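Local coordinates for cell division control protein 4 (Saccharomyces cerevisiae, PDB 3V7D) that recognises phosphorylated target proteins, including the CDK inhibitor SIC1, as the substrate-binding subunit of an SCF E3 ubiquitin ligase, at residues B[267-272]-B[289-294]; B[307-312]-B[335-340]; B[183-188]-B[200-205]; B[351-356]-B[369-374]. The protein carries 1 engineered substitution. All coordinates share one frame; numbering follows the deposited sequence.

Contact 1: B[267-272]-B[289-294]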
loop_
_atom_site.group_PDB
_atom_site.type_symbol
_atom_site.label_atom_id
_atom_site.label_comp_id
_atom_site.label_asym_id
_atom_site.label_seq_id
_atom_site.Cartn_x
_atom_site.Cartn_y
_atom_site.Cartn_z
ATOM N N ARG B 267 5.649 -22.299 25.794
ATOM C CA ARG B 267 7.050 -22.441 26.178
ATOM C C ARG B 267 7.848 -23.055 25.043
ATOM O O ARG B 267 7.347 -23.902 24.300
ATOM C CB ARG B 267 7.194 -23.306 27.431
ATOM C CG ARG B 267 6.794 -22.628 28.716
ATOM C CD ARG B 267 6.923 -23.573 29.900
ATOM N NE ARG B 267 5.687 -23.635 30.667
ATOM C CZ ARG B 267 5.285 -22.678 31.493
ATOM N NH1 ARG B 267 6.023 -21.588 31.655
ATOM N NH2 ARG B 267 4.149 -22.807 32.159
ATOM N N GLY B 268 9.097 -22.626 24.916
ATOM C CA GLY B 268 9.953 -23.080 23.837
ATOM C C GLY B 268 11.280 -22.349 23.820
ATOM O O GLY B 268 12.326 -22.957 23.593
ATOM N N HIS B 269 11.238 -21.043 24.063
ATOM C CA HIS B 269 12.449 -20.229 24.053
ATOM C C HIS B 269 13.269 -20.358 25.335
ATOM O O HIS B 269 12.731 -20.632 26.407
ATOM C CB HIS B 269 12.110 -18.767 23.758
ATOM C CG HIS B 269 11.661 -18.533 22.350
ATOM N ND1 HIS B 269 12.475 -18.771 21.264
ATOM C CD2 HIS B 269 10.480 -18.105 21.849
ATOM C CE1 HIS B 269 11.819 -18.486 20.154
ATOM N NE2 HIS B 269 10.605 -18.080 20.481
ATOM N N MET B 270 14.578 -20.165 25.205
ATOM C CA MET B 270 15.497 -20.282 26.332
ATOM C C MET B 270 15.933 -18.904 26.806
ATOM O O MET B 270 16.749 -18.780 27.718
ATOM C CB MET B 270 16.725 -21.105 25.940
ATOM C CG MET B 270 16.442 -22.571 25.624
ATOM S SD MET B 270 16.026 -23.553 27.082
ATOM C CE MET B 270 14.238 -23.571 26.998
ATOM N N ALA B 271 15.395 -17.872 26.168
ATOM C CA ALA B 271 15.719 -16.499 26.526
ATOM C C ALA B 271 14.546 -15.585 26.202
ATOM O O ALA B 271 13.544 -16.026 25.632
ATOM C CB ALA B 271 16.976 -16.037 25.807
ATOM N N SER B 272 14.680 -14.316 26.577
ATOM C CA SER B 272 13.601 -13.343 26.451
ATOM C C SER B 272 12.956 -13.347 25.069
ATOM O O SER B 272 13.642 -13.446 24.052
ATOM C CB SER B 272 14.114 -11.942 26.785
ATOM O OG SER B 272 13.169 -10.955 26.411
ATOM N N ASP B 289 17.479 -16.054 22.264
ATOM C CA ASP B 289 18.172 -17.338 22.128
ATOM C C ASP B 289 18.575 -17.648 20.684
ATOM O O ASP B 289 18.931 -18.783 20.366
ATOM C CB ASP B 289 17.344 -18.493 22.715
ATOM C CG ASP B 289 16.044 -18.748 21.956
ATOM O OD1 ASP B 289 15.879 -18.260 20.817
ATOM O OD2 ASP B 289 15.178 -19.462 22.506
ATOM N N ASN B 290 18.487 -16.637 19.820
ATOM C CA ASN B 290 18.862 -16.738 18.401
ATOM C C ASN B 290 17.916 -17.570 17.531
ATOM O O ASN B 290 18.251 -17.908 16.395
ATOM C CB ASN B 290 20.301 -17.251 18.224
ATOM C CG ASN B 290 21.270 -16.626 19.201
ATOM O OD1 ASN B 290 20.944 -15.652 19.879
ATOM N ND2 ASN B 290 22.474 -17.184 19.277
ATOM N N THR B 291 16.742 -17.900 18.054
ATOM C CA THR B 291 15.796 -18.725 17.314
ATOM C C THR B 291 14.427 -18.069 17.215
ATOM O O THR B 291 14.086 -17.179 17.998
ATOM C CB THR B 291 15.597 -20.101 17.981
ATOM O OG1 THR B 291 14.858 -19.941 19.201
ATOM C CG2 THR B 291 16.939 -20.765 18.278
ATOM N N LEU B 292 13.638 -18.521 16.250
ATOM C CA LEU B 292 12.241 -18.132 16.180
ATOM C C LEU B 292 11.367 -19.370 16.261
ATOM O O LEU B 292 11.794 -20.464 15.894
ATOM C CB LEU B 292 11.940 -17.379 14.887
ATOM C CG LEU B 292 12.767 -16.125 14.615
ATOM C CD1 LEU B 292 13.929 -16.455 13.690
ATOM C CD2 LEU B 292 11.885 -15.053 14.021
ATOM N N ILE B 293 10.143 -19.198 16.745
ATOM C CA ILE B 293 9.193 -20.297 16.761
ATOM C C ILE B 293 7.893 -19.887 16.082
ATOM O O ILE B 293 7.382 -18.789 16.309
ATOM C CB ILE B 293 8.914 -20.802 18.197
ATOM C CG1 ILE B 293 10.211 -21.283 18.853
ATOM C CG2 ILE B 293 7.907 -21.931 18.171
ATOM C CD1 ILE B 293 10.021 -21.886 20.236
ATOM N N VAL B 294 7.380 -20.768 15.228
ATOM C CA VAL B 294 6.087 -20.560 14.594
ATOM C C VAL B 294 5.036 -21.334 15.373
ATOM O O VAL B 294 5.100 -22.559 15.461
ATOM C CB VAL B 294 6.090 -21.045 13.139
ATOM C CG1 VAL B 294 4.762 -20.719 12.471
ATOM C CG2 VAL B 294 7.247 -20.422 12.374
#
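Both oxygens of Asp289 are gripped twice, and the two donors of OD2 come from successive residues of the facing loop. His269 ND1 gives a bond of 3.1 Å to Asp289 OD2 on its syn side, while Met270 N meets the same OD2 at 2.9 Å on the anti side along a nearly straight line (166° at the hydrogen). The oxygen lies in the imidazole plane, although ring and carboxylate are turned 49° apart. Asp289 OD1 closes an Asx turn instead, accepting from Thr291 N at 2.9 Å and from the Thr291 hydroxyl. With chi1 at 65°, the Asp289 CG stands between its own backbone N and carbonyl carbon, which puts OD1 within range of Thr291 N. Ile293 reaches the histidine tip to tip: CD1 sits 3.9 Å from the centroid of the His269 ring, over one face, and also touches Gly268 CA at 3.8 Å, packing closely on the glycine backbone. Ser285 holds NE2 of His269, completing the His-Asp-Ser part of the polar network characteristic of a WD40 propeller blade. A carboxylate supplied with four N-H and O-H donors is probably ionised, and would fix the ring's rotation while polarising its N-H.

Contact 2: B[307-312]-B[335-340]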
loop_
_atom_site.group_PDB
_atom_site.type_symbol
_atom_site.label_atom_id
_atom_site.label_comp_id
_atom_site.label_asym_id
_atom_site.label_seq_id
_atom_site.Cartn_x
_atom_site.Cartn_y
_atom_site.Cartn_z
ATOM N N SER B 307 16.009 -22.214 13.270
ATOM C CA SER B 307 17.363 -22.124 13.801
ATOM C C SER B 307 18.340 -21.787 12.690
ATOM O O SER B 307 18.140 -22.179 11.542
ATOM C CB SER B 307 17.770 -23.456 14.440
ATOM O OG SER B 307 16.781 -23.917 15.341
ATOM N N GLY B 308 19.408 -21.074 13.032
ATOM C CA GLY B 308 20.407 -20.706 12.048
ATOM C C GLY B 308 21.078 -19.373 12.317
ATOM O O GLY B 308 22.261 -19.207 12.021
ATOM N N HIS B 309 20.328 -18.415 12.859
ATOM C CA HIS B 309 20.920 -17.143 13.259
ATOM C C HIS B 309 21.978 -17.416 14.324
ATOM O O HIS B 309 21.842 -18.346 15.116
ATOM C CB HIS B 309 19.857 -16.169 13.785
ATOM C CG HIS B 309 19.105 -15.447 12.706
ATOM N ND1 HIS B 309 19.686 -14.485 11.905
ATOM C CD2 HIS B 309 17.814 -15.536 12.304
ATOM C CE1 HIS B 309 18.790 -14.022 11.053
ATOM N NE2 HIS B 309 17.645 -14.643 11.274
ATOM N N THR B 310 23.042 -16.621 14.325
ATOM C CA THR B 310 24.132 -16.829 15.270
ATOM C C THR B 310 24.092 -15.818 16.415
ATOM O O THR B 310 25.003 -15.767 17.244
ATOM C CB THR B 310 25.497 -16.760 14.571
ATOM O OG1 THR B 310 25.571 -15.556 13.797
ATOM C CG2 THR B 310 25.685 -17.960 13.643
ATOM N N ASP B 311 23.034 -15.016 16.459
ATOM C CA ASP B 311 22.868 -14.051 17.541
ATOM C C ASP B 311 21.402 -13.651 17.736
ATOM O O ASP B 311 20.521 -14.125 17.018
ATOM C CB ASP B 311 23.749 -12.822 17.311
ATOM C CG ASP B 311 24.306 -12.261 18.603
ATOM O OD1 ASP B 311 23.678 -12.479 19.659
ATOM O OD2 ASP B 311 25.368 -11.605 18.569
ATOM N N ARG B 312 21.159 -12.790 18.722
ATOM C CA ARG B 312 19.812 -12.379 19.123
ATOM C C ARG B 312 18.882 -12.010 17.967
ATOM O O ARG B 312 19.294 -11.356 17.012
ATOM C CB ARG B 312 19.893 -11.178 20.062
ATOM C CG ARG B 312 20.601 -11.425 21.373
ATOM C CD ARG B 312 20.647 -10.137 22.179
ATOM N NE ARG B 312 20.932 -10.375 23.589
ATOM C CZ ARG B 312 20.921 -9.426 24.519
ATOM N NH1 ARG B 312 20.635 -8.172 24.189
ATOM N NH2 ARG B 312 21.193 -9.732 25.781
ATOM N N ARG B 335 16.844 -13.138 7.585
ATOM C CA ARG B 335 16.501 -14.431 7.003
ATOM C C ARG B 335 15.047 -14.514 6.570
ATOM O O ARG B 335 14.154 -14.010 7.245
ATOM C CB ARG B 335 16.843 -15.579 7.959
ATOM C CG ARG B 335 18.334 -15.839 8.073
ATOM C CD ARG B 335 18.631 -17.058 8.916
ATOM N NE ARG B 335 20.001 -17.513 8.711
ATOM C CZ ARG B 335 20.365 -18.792 8.689
ATOM N NH1 ARG B 335 19.457 -19.744 8.859
ATOM N NH2 ARG B 335 21.634 -19.120 8.496
ATOM N N ILE B 336 14.829 -15.158 5.430
ATOM C CA ILE B 336 13.493 -15.398 4.914
ATOM C C ILE B 336 13.205 -16.886 5.040
ATOM O O ILE B 336 13.984 -17.713 4.573
ATOM C CB ILE B 336 13.392 -14.994 3.433
ATOM C CG1 ILE B 336 13.918 -13.567 3.230
ATOM C CG2 ILE B 336 11.959 -15.139 2.934
ATOM C CD1 ILE B 336 13.118 -12.506 3.954
ATOM N N TRP B 337 12.089 -17.224 5.675
ATOM C CA TRP B 337 11.751 -18.619 5.925
ATOM C C TRP B 337 10.446 -19.005 5.232
ATOM O O TRP B 337 9.513 -18.207 5.168
ATOM C CB TRP B 337 11.609 -18.874 7.430
ATOM C CG TRP B 337 12.736 -18.359 8.278
ATOM C CD1 TRP B 337 12.925 -17.074 8.700
ATOM C CD2 TRP B 337 13.807 -19.127 8.841
ATOM N NE1 TRP B 337 14.057 -16.992 9.477
ATOM C CE2 TRP B 337 14.614 -18.237 9.580
ATOM C CE3 TRP B 337 14.165 -20.477 8.785
ATOM C CZ2 TRP B 337 15.760 -18.657 10.259
ATOM C CZ3 TRP B 337 15.303 -20.892 9.460
ATOM C CH2 TRP B 337 16.085 -19.985 10.188
ATOM N N ASP B 338 10.382 -20.235 4.730
ATOM C CA ASP B 338 9.165 -20.762 4.121
ATOM C C ASP B 338 8.315 -21.422 5.198
ATOM O O ASP B 338 8.686 -22.467 5.729
ATOM C CB ASP B 338 9.523 -21.786 3.036
ATOM C CG ASP B 338 8.324 -22.206 2.192
ATOM O OD1 ASP B 338 7.173 -22.107 2.668
ATOM O OD2 ASP B 338 8.539 -22.640 1.041
ATOM N N LEU B 339 7.168 -20.826 5.514
ATOM C CA LEU B 339 6.329 -21.355 6.588
ATOM C C LEU B 339 5.398 -22.477 6.135
ATOM O O LEU B 339 4.473 -22.858 6.857
ATOM C CB LEU B 339 5.527 -20.245 7.265
ATOM C CG LEU B 339 6.329 -19.216 8.070
ATOM C CD1 LEU B 339 5.484 -18.653 9.213
ATOM C CD2 LEU B 339 7.634 -19.807 8.589
ATOM N N GLU B 340 5.642 -23.005 4.940
ATOM C CA GLU B 340 4.896 -24.163 4.476
ATOM C C GLU B 340 5.643 -25.432 4.871
ATOM O O GLU B 340 5.043 -26.496 5.002
ATOM C CB GLU B 340 4.684 -24.117 2.962
ATOM C CG GLU B 340 3.386 -24.765 2.499
ATOM C CD GLU B 340 2.310 -23.746 2.166
ATOM O OE1 GLU B 340 2.639 -22.718 1.535
ATOM O OE2 GLU B 340 1.136 -23.969 2.536
#
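Arg335 lays its aliphatic arm across His309 and its charged end across Gly308. In the CH-pi part, Arg335 CD stands 3.7 Å from the centroid of the His309 ring, over one face and shifted toward the rim, with Arg335 CG 3.5 Å from His309 NE2. The two side chains run past each other in opposite directions, and because the arginine is extended from CG to NE (chi2 -175°, chi3 164°) it carries its guanidinium beyond the ring. There the backbone of Gly308 covers one face of the guanidinium: Gly308 C lies 3.7 Å above its plane, over its centre, and Arg335 NH1 packs directly on the bare Gly308 CA at 3.5 Å. These residues belong to a WD40 blade whose full tetrad is present: His309 is hydrogen-bonded through ND1 to Asp331 and through NE2 to Ser327, whose hydroxyl group also bonds to Trp337 NE1. The indole contributes the remaining, edge-on contact. Ser307 O approaches Trp337 CH2 at 3.3 Å, close to the ring plane, while Trp337 CZ2 lies 4.3 Å from His309 CD2. On the strand side, Leu344 and Thr347 also touch the Arg335 side chain.

Contact 3: B[183-188]-B[200-205]. Unlike the reference sequence in segment 200-205: Glu200 (reference Lys).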
loop_
_atom_site.group_PDB
_atom_site.type_symbol
_atom_site.label_atom_id
_atom_site.label_comp_id
_atom_site.label_asym_id
_atom_site.label_seq_id
_atom_site.Cartn_x
_atom_site.Cartn_y
_atom_site.Cartn_z
ATOM N N ARG B 183 4.868 -6.791 34.822
ATOM C CA ARG B 183 4.532 -8.164 34.434
ATOM C C ARG B 183 3.053 -8.373 34.103
ATOM O O ARG B 183 2.616 -9.499 33.857
ATOM C CB ARG B 183 4.999 -9.166 35.494
ATOM C CG ARG B 183 6.448 -8.978 35.914
ATOM C CD ARG B 183 6.790 -9.799 37.145
ATOM N NE ARG B 183 8.132 -9.493 37.631
ATOM C CZ ARG B 183 8.657 -9.997 38.743
ATOM N NH1 ARG B 183 7.952 -10.834 39.493
ATOM N NH2 ARG B 183 9.889 -9.662 39.105
ATOM N N THR B 184 2.287 -7.287 34.074
ATOM C CA THR B 184 0.862 -7.390 33.779
ATOM C C THR B 184 0.527 -7.083 32.321
ATOM O O THR B 184 1.264 -6.381 31.627
ATOM C CB THR B 184 0.033 -6.456 34.675
ATOM O OG1 THR B 184 0.333 -5.092 34.353
ATOM C CG2 THR B 184 0.339 -6.716 36.145
ATOM N N VAL B 185 -0.593 -7.630 31.867
ATOM C CA VAL B 185 -1.164 -7.279 30.580
ATOM C C VAL B 185 -2.479 -6.567 30.867
ATOM O O VAL B 185 -3.335 -7.098 31.573
ATOM C CB VAL B 185 -1.439 -8.528 29.729
ATOM C CG1 VAL B 185 -2.048 -8.137 28.397
ATOM C CG2 VAL B 185 -0.158 -9.328 29.526
ATOM N N ARG B 186 -2.635 -5.359 30.339
ATOM C CA ARG B 186 -3.820 -4.566 30.640
ATOM C C ARG B 186 -4.651 -4.228 29.406
ATOM O O ARG B 186 -4.115 -3.890 28.350
ATOM C CB ARG B 186 -3.435 -3.289 31.386
ATOM C CG ARG B 186 -3.249 -3.475 32.885
ATOM C CD ARG B 186 -2.838 -2.166 33.537
ATOM N NE ARG B 186 -2.979 -2.188 34.990
ATOM C CZ ARG B 186 -2.056 -2.657 35.822
ATOM N NH1 ARG B 186 -0.924 -3.158 35.347
ATOM N NH2 ARG B 186 -2.266 -2.631 37.130
ATOM N N VAL B 187 -5.966 -4.332 29.555
ATOM C CA VAL B 187 -6.901 -3.956 28.505
ATOM C C VAL B 187 -7.549 -2.635 28.895
ATOM O O VAL B 187 -7.982 -2.468 30.034
ATOM C CB VAL B 187 -8.000 -5.020 28.327
ATOM C CG1 VAL B 187 -8.967 -4.615 27.221
ATOM C CG2 VAL B 187 -7.381 -6.381 28.036
ATOM N N TRP B 188 -7.609 -1.697 27.955
ATOM C CA TRP B 188 -8.138 -0.371 28.244
ATOM C C TRP B 188 -9.280 -0.002 27.305
ATOM O O TRP B 188 -9.313 -0.429 26.150
ATOM C CB TRP B 188 -7.036 0.685 28.118
ATOM C CG TRP B 188 -5.775 0.377 28.868
ATOM C CD1 TRP B 188 -4.808 -0.515 28.511
ATOM C CD2 TRP B 188 -5.328 0.988 30.085
ATOM N NE1 TRP B 188 -3.794 -0.509 29.437
ATOM C CE2 TRP B 188 -4.088 0.406 30.414
ATOM C CE3 TRP B 188 -5.859 1.964 30.933
ATOM C CZ2 TRP B 188 -3.371 0.768 31.551
ATOM C CZ3 TRP B 188 -5.145 2.321 32.064
ATOM C CH2 TRP B 188 -3.914 1.726 32.361
ATOM N N GLU B 200 -2.683 -11.023 35.033
ATOM C CA GLU B 200 -1.398 -11.413 35.592
ATOM C C GLU B 200 -1.088 -12.844 35.178
ATOM O O GLU B 200 -1.984 -13.589 34.777
ATOM C CB GLU B 200 -1.398 -11.265 37.118
ATOM C CG GLU B 200 -1.671 -9.840 37.594
ATOM C CD GLU B 200 -1.520 -9.671 39.097
ATOM O OE1 GLU B 200 -0.949 -10.570 39.749
ATOM O OE2 GLU B 200 -1.974 -8.635 39.627
ATOM N N GLY B 201 0.180 -13.225 35.260
ATOM C CA GLY B 201 0.590 -14.557 34.859
ATOM C C GLY B 201 2.054 -14.614 34.474
ATOM O O GLY B 201 2.768 -15.538 34.866
ATOM N N HIS B 202 2.499 -13.630 33.696
ATOM C CA HIS B 202 3.907 -13.525 33.332
ATOM C C HIS B 202 4.766 -13.356 34.579
ATOM O O HIS B 202 4.384 -12.659 35.519
ATOM C CB HIS B 202 4.140 -12.353 32.372
ATOM C CG HIS B 202 3.839 -12.672 30.941
ATOM N ND1 HIS B 202 4.523 -13.637 30.234
ATOM C CD2 HIS B 202 2.932 -12.149 30.081
ATOM C CE1 HIS B 202 4.050 -13.696 29.002
ATOM N NE2 HIS B 202 3.084 -12.804 28.883
ATOM N N ASN B 203 5.924 -14.004 34.586
ATOM C CA ASN B 203 6.809 -13.949 35.739
ATOM C C ASN B 203 7.926 -12.937 35.544
ATOM O O ASN B 203 8.857 -12.857 36.348
ATOM C CB ASN B 203 7.379 -15.335 36.042
ATOM C CG ASN B 203 6.310 -16.316 36.493
ATOM O OD1 ASN B 203 6.144 -17.385 35.908
ATOM N ND2 ASN B 203 5.573 -15.947 37.535
ATOM N N SER B 204 7.817 -12.164 34.470
ATOM C CA SER B 204 8.802 -11.140 34.153
ATOM C C SER B 204 8.192 -10.079 33.234
ATOM O O SER B 204 7.001 -10.133 32.920
ATOM C CB SER B 204 10.036 -11.775 33.509
ATOM O OG SER B 204 11.087 -10.835 33.385
ATOM N N THR B 205 9.010 -9.116 32.818
ATOM C CA THR B 205 8.550 -7.997 31.992
ATOM C C THR B 205 7.888 -8.450 30.694
ATOM O O THR B 205 8.439 -9.274 29.965
ATOM C CB THR B 205 9.718 -7.047 31.636
ATOM O OG1 THR B 205 10.132 -6.330 32.804
ATOM C CG2 THR B 205 9.299 -6.052 30.558
#
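Arg183 stretches along the backbone of His202 to Thr205, touching it with carbon atoms first and the guanidinium last. Its CG comes 3.3 Å from Ser204 O, its CB 3.5 Å from His202 O, and its CA makes a C-H...O contact with that same Ser204 O. Extended from CG to NE (chi2 169°, chi3 -173°), the chain then passes its flat end under a carbonyl: Asn203 O stands over one face of the guanidinium, toward the rim, 3.7 Å from Arg183 NE. The carbonyl oxygens probably favour the arginine's charge, though none is hydrogen-bonded to it across the contact. His202, the next most buried, turns its side chain toward the strand segment. Its CB rests 3.6 Å from Arg183 O, and the edge of its ring, at CD2, meets Val185 CG2 at 4.2 Å. The ring nitrogens are held outside the contact, ND1 by Asp226 and NE2 by Thr222. Glu200, an engineered residue, lies alongside Thr184 and points the same way, its CG 4.0 Å from Thr184 CG2; the Thr184 hydroxyl is turned to Asp182 instead. The contact thus joins the start of strand 185-189 and the turn before it, in WD 2, to the loop between strands 194-199 and 206-213 that opens WD 3. Thr205 N is hydrogen-bonded to a modified side chain of the bound peptide and Arg183 packs on it, an arrangement consistent with a phosphoresidue pocket on the substrate-binding face of a WD40 propeller.

Contact 4: B[351-356]-B[369-374]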
loop_
_atom_site.group_PDB
_atom_site.type_symbol
_atom_site.label_atom_id
_atom_site.label_comp_id
_atom_site.label_asym_id
_atom_site.label_seq_id
_atom_site.Cartn_x
_atom_site.Cartn_y
_atom_site.Cartn_z
ATOM N N HIS B 351 23.562 -5.208 5.828
ATOM C CA HIS B 351 23.843 -4.393 7.002
ATOM C C HIS B 351 25.102 -4.918 7.671
ATOM O O HIS B 351 25.391 -6.112 7.603
ATOM C CB HIS B 351 22.685 -4.465 8.001
ATOM C CG HIS B 351 21.371 -4.006 7.448
ATOM N ND1 HIS B 351 21.060 -2.674 7.275
ATOM C CD2 HIS B 351 20.281 -4.702 7.045
ATOM C CE1 HIS B 351 19.837 -2.568 6.786
ATOM N NE2 HIS B 351 19.343 -3.785 6.635
ATOM N N THR B 352 25.847 -4.034 8.325
ATOM C CA THR B 352 27.057 -4.438 9.035
ATOM C C THR B 352 26.899 -4.235 10.535
ATOM O O THR B 352 27.880 -4.180 11.273
ATOM C CB THR B 352 28.296 -3.670 8.540
ATOM O OG1 THR B 352 28.185 -2.290 8.908
ATOM C CG2 THR B 352 28.427 -3.781 7.022
ATOM N N ALA B 353 25.654 -4.131 10.985
ATOM C CA ALA B 353 25.376 -3.964 12.403
ATOM C C ALA B 353 24.068 -4.656 12.769
ATOM O O ALA B 353 23.409 -5.238 11.906
ATOM C CB ALA B 353 25.314 -2.486 12.754
ATOM N N LEU B 354 23.705 -4.587 14.049
ATOM C CA LEU B 354 22.438 -5.122 14.546
ATOM C C LEU B 354 21.262 -4.680 13.674
ATOM O O LEU B 354 21.030 -3.485 13.498
ATOM C CB LEU B 354 22.220 -4.641 15.983
ATOM C CG LEU B 354 21.160 -5.270 16.894
ATOM C CD1 LEU B 354 21.461 -4.908 18.340
ATOM C CD2 LEU B 354 19.753 -4.835 16.541
ATOM N N VAL B 355 20.523 -5.640 13.126
ATOM C CA VAL B 355 19.285 -5.314 12.422
ATOM C C VAL B 355 18.103 -5.502 13.370
ATOM O O VAL B 355 17.732 -6.631 13.686
ATOM C CB VAL B 355 19.074 -6.182 11.163
ATOM C CG1 VAL B 355 17.899 -5.646 10.347
ATOM C CG2 VAL B 355 20.341 -6.220 10.310
ATOM N N GLY B 356 17.518 -4.397 13.824
ATOM C CA GLY B 356 16.461 -4.458 14.818
ATOM C C GLY B 356 15.100 -3.957 14.371
ATOM O O GLY B 356 14.144 -3.991 15.143
ATOM N N ALA B 369 19.216 -0.683 10.481
ATOM C CA ALA B 369 20.246 -1.237 11.354
ATOM C C ALA B 369 20.882 -0.186 12.257
ATOM O O ALA B 369 20.680 1.012 12.063
ATOM C CB ALA B 369 21.314 -1.946 10.521
ATOM N N ALA B 370 21.663 -0.647 13.232
ATOM C CA ALA B 370 22.252 0.228 14.250
ATOM C C ALA B 370 23.435 1.052 13.745
ATOM O O ALA B 370 24.022 1.827 14.500
ATOM C CB ALA B 370 22.664 -0.590 15.479
ATOM N N ASP B 371 23.793 0.879 12.477
ATOM C CA ASP B 371 24.872 1.662 11.883
ATOM C C ASP B 371 24.318 2.825 11.066
ATOM O O ASP B 371 25.067 3.554 10.414
ATOM C CB ASP B 371 25.764 0.777 11.012
ATOM C CG ASP B 371 25.011 0.147 9.855
ATOM O OD1 ASP B 371 23.769 0.277 9.804
ATOM O OD2 ASP B 371 25.662 -0.492 8.998
ATOM N N GLY B 372 22.996 2.981 11.094
ATOM C CA GLY B 372 22.337 4.058 10.376
ATOM C C GLY B 372 21.920 3.701 8.961
ATOM O O GLY B 372 21.460 4.563 8.205
ATOM N N SER B 373 22.078 2.434 8.597
ATOM C CA SER B 373 21.723 1.985 7.256
ATOM C C SER B 373 20.269 1.539 7.190
ATOM O O SER B 373 19.732 0.980 8.147
ATOM C CB SER B 373 22.636 0.843 6.802
ATOM O OG SER B 373 22.519 -0.270 7.670
ATOM N N ILE B 374 19.646 1.795 6.047
ATOM C CA ILE B 374 18.289 1.355 5.772
ATOM C C ILE B 374 18.299 0.682 4.404
ATOM O O ILE B 374 18.891 1.207 3.460
ATOM C CB ILE B 374 17.321 2.550 5.743
ATOM C CG1 ILE B 374 17.308 3.261 7.097
ATOM C CG2 ILE B 374 15.917 2.103 5.365
ATOM C CD1 ILE B 374 16.730 4.653 7.038
#
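His351 and Ser373 anchor a buried contact of mixed polar and apolar character between the loop entering strand 355-360 and the tight turn linking strands 364-369 and 373-378 of one blade. The ND1-H of His351 points almost straight at Ser373 OG (2.8 Å, 167°), and the hydroxyl lies in the imidazole plane. That hydroxyl in turn donates to Asp371 OD1 on its syn side, so the serine hydroxyl bridges the histidine and the carboxylate; its chi1 of 61° places OG between the backbone N and carbonyl carbon, within reach of both. Asp371 OD1 also receives Ser373 N at 3.0 Å from above its plane, forming an Asx turn within a region that opens with a type I turn, Ala369 to Gly372. This is the His-Asp corner of a WD40 repeat, here with a serine set between the two, and Ser367 holds the NE2 of His351. Backbone pairing adds Ala370 N to Leu354 O at 2.9 Å. Small methyl groups fill the remaining interface: Ala369 CB nestles 3.3 Å from His351 ND1, Ala353 CB meets Asp371 CB at 3.7 Å, and Ala370 CB lies 4.1 Å from Leu354 CB. The bound peptide packs on Leu354 and Ala370 through a polar side chain.

How the contacts relate
All four contacts pair a loop between blades with a strand, or the turn leading into it, in the propeller. Contacts 1, 2 and 4 each stay within one repeat (WD 4, WD 5 and WD 6), whereas contact 3 bridges WD 2 and WD 3. Contacts 3 and 4 are the more buried, and both meet the bound peptide although their centres lie about 31 Å apart; contacts 1 and 2 are partly exposed, neighbours with centres about 12 Å apart. Side-chain hydrogen bonding to a carboxylate or hydroxyl carries contacts 1 and 4. Contact 2 rests on a CH-pi contact between an arginine methylene and a histidine face, contact 3 on an arginine laid along backbone carbonyls.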